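Local coordinates for Orf c02003 protein (PDB 2Q00) that is of unknown function but belongs to the archaeal PaREP1/PaREP8 family and folds as a compact, all-helical single chain, at residues D110-K113 and L114-A118. Sequence-based numbering, arbitrary orientation.
Sequences DVRK and LVIFA
Lys113 and Phe117, one turn apart on helix 101-122, leave the helix in the same direction, flank to flank, an i to i+4 pairing on an amphipathic helix of this all-helical fold. The stretch is a worked example of how one helix serves two environments. On its buried side CG1 of Val111 meets CG2 of Val115 at 3.9 Å, the two branches crossing at a slant. Val111 also reaches Leu89 of helix 79-95, Leu114 fits against Leu82 of that helix and Ala34 and Ala37 of helix 23-45, and Val115 faces helix 6-19, so this part of the helix is enclosed by three others. The backbone underneath is regular, with Val115 N bound to Val111 O at 2.7 Å and Ile116 N to Arg112 O in a nearly straight bond of 170°.

The opposite character appears between the side chains of Arg112 and Ile116, both exposed: they make little more than a glancing contact, CG2 of Ile116 sitting at the edge of the guanidinium, 4.0 Å from NH1 of Arg112. Ile116 is tight only toward the backbone, its CG1 lying 3.0 Å from Lys113 O.

Between these extremes stands the Lys113-Phe117 pair. Lys113, whose CG turns away from its own N (chi1 -161°), runs its extended methylenes past the ring and carries NZ to a salt bridge with Glu78. Phe117 also touches Leu82 and Asn76, bridging helix 79-95 and the loop before it. Cut back to an alanine here, the side chain would no longer flank the lysine, whose aliphatic part would probably be freer to swing from Glu78. CG of Lys113 approaches CE2 of Phe117 to 3.6 Å and CE of Lys113 comes within 4.0 Å of CZ, while Lys113 O sits obliquely to the ring, 2.9 Å from CD2 of Phe117.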
loop_
_atom_site.group_PDB
_atom_site.type_symbol
_atom_site.label_atom_id
_atom_site.label_comp_id
_atom_site.label_asym_id
_atom_site.label_seq_id
_atom_site.Cartn_x
_atom_site.Cartn_y
_atom_site.Cartn_z
ATOM N N ASP A 110 2.692 -2.275 8.537
ATOM C CA ASP A 110 2.263 -0.896 8.297
ATOM C C ASP A 110 1.297 -0.875 7.092
ATOM O O ASP A 110 0.414 0.001 6.985
ATOM C CB ASP A 110 3.475 0.014 8.017
ATOM C CG ASP A 110 4.323 0.290 9.266
ATOM O OD1 ASP A 110 3.777 0.353 10.393
ATOM O OD2 ASP A 110 5.553 0.469 9.113
ATOM N N VAL A 111 1.488 -1.827 6.180
ATOM C CA VAL A 111 0.612 -1.946 5.019
ATOM C C VAL A 111 -0.781 -2.380 5.498
ATOM O O VAL A 111 -1.790 -1.828 5.067
ATOM C CB VAL A 111 1.131 -2.996 4.018
ATOM C CG1 VAL A 111 0.137 -3.153 2.878
ATOM C CG2 VAL A 111 2.491 -2.578 3.483
ATOM N N ARG A 112 -0.821 -3.363 6.399
ATOM C CA ARG A 112 -2.085 -3.860 6.930
ATOM C C ARG A 112 -2.927 -2.715 7.478
ATOM O O ARG A 112 -4.116 -2.596 7.180
ATOM C CB ARG A 112 -1.847 -4.868 8.056
ATOM C CG ARG A 112 -3.056 -5.761 8.359
ATOM C CD ARG A 112 -3.107 -6.209 9.828
ATOM N NE ARG A 112 -3.716 -7.533 10.005
ATOM C CZ ARG A 112 -4.946 -7.881 9.613
ATOM N NH1 ARG A 112 -5.747 -7.008 9.003
ATOM N NH2 ARG A 112 -5.372 -9.123 9.819
ATOM N N LYS A 113 -2.300 -1.869 8.282
ATOM C CA LYS A 113 -2.976 -0.732 8.897
ATOM C C LYS A 113 -3.490 0.216 7.822
ATOM O O LYS A 113 -4.544 0.831 7.950
ATOM C CB LYS A 113 -1.994 0.001 9.827
ATOM C CG LYS A 113 -2.643 0.911 10.864
ATOM C CD LYS A 113 -1.639 1.294 11.965
ATOM C CE LYS A 113 -2.254 2.190 13.041
ATOM N NZ LYS A 113 -1.223 2.623 14.029
ATOM N N LEU A 114 -2.726 0.329 6.754
ATOM C CA LEU A 114 -3.104 1.205 5.668
ATOM C C LEU A 114 -4.301 0.608 4.950
ATOM O O LEU A 114 -5.275 1.295 4.651
ATOM C CB LEU A 114 -1.923 1.346 4.710
ATOM C CG LEU A 114 -2.105 2.234 3.493
ATOM C CD1 LEU A 114 -2.668 3.589 3.903
ATOM C CD2 LEU A 114 -0.764 2.370 2.795
ATOM N N VAL A 115 -4.225 -0.687 4.690
ATOM C CA VAL A 115 -5.290 -1.375 3.988
ATOM C C VAL A 115 -6.619 -1.211 4.713
ATOM O O VAL A 115 -7.617 -0.830 4.101
ATOM C CB VAL A 115 -4.962 -2.875 3.826
ATOM C CG1 VAL A 115 -6.142 -3.617 3.240
ATOM C CG2 VAL A 115 -3.746 -3.035 2.921
ATOM N N ILE A 116 -6.621 -1.472 6.019
ATOM C CA ILE A 116 -7.846 -1.366 6.798
ATOM C C ILE A 116 -8.366 0.062 6.864
ATOM O O ILE A 116 -9.571 0.278 6.866
ATOM C CB ILE A 116 -7.656 -1.910 8.223
ATOM C CG1 ILE A 116 -6.640 -1.055 8.974
ATOM C CG2 ILE A 116 -7.196 -3.374 8.158
ATOM C CD1 ILE A 116 -6.524 -1.389 10.456
ATOM N N PHE A 117 -7.474 1.042 6.911
ATOM C CA PHE A 117 -7.931 2.419 6.941
ATOM C C PHE A 117 -8.780 2.648 5.700
ATOM O O PHE A 117 -9.861 3.228 5.779
ATOM C CB PHE A 117 -6.753 3.403 6.947
ATOM C CG PHE A 117 -6.135 3.617 8.307
ATOM C CD1 PHE A 117 -6.939 3.774 9.438
ATOM C CD2 PHE A 117 -4.748 3.710 8.450
ATOM C CE1 PHE A 117 -6.369 4.023 10.693
ATOM C CE2 PHE A 117 -4.171 3.959 9.693
ATOM C CZ PHE A 117 -4.976 4.117 10.819
ATOM N N ALA A 118 -8.285 2.182 4.557
ATOM C CA ALA A 118 -9.003 2.336 3.302
ATOM C C ALA A 118 -10.369 1.668 3.396
ATOM O O ALA A 118 -11.414 2.313 3.268
ATOM C CB ALA A 118 -8.204 1.727 2.169
#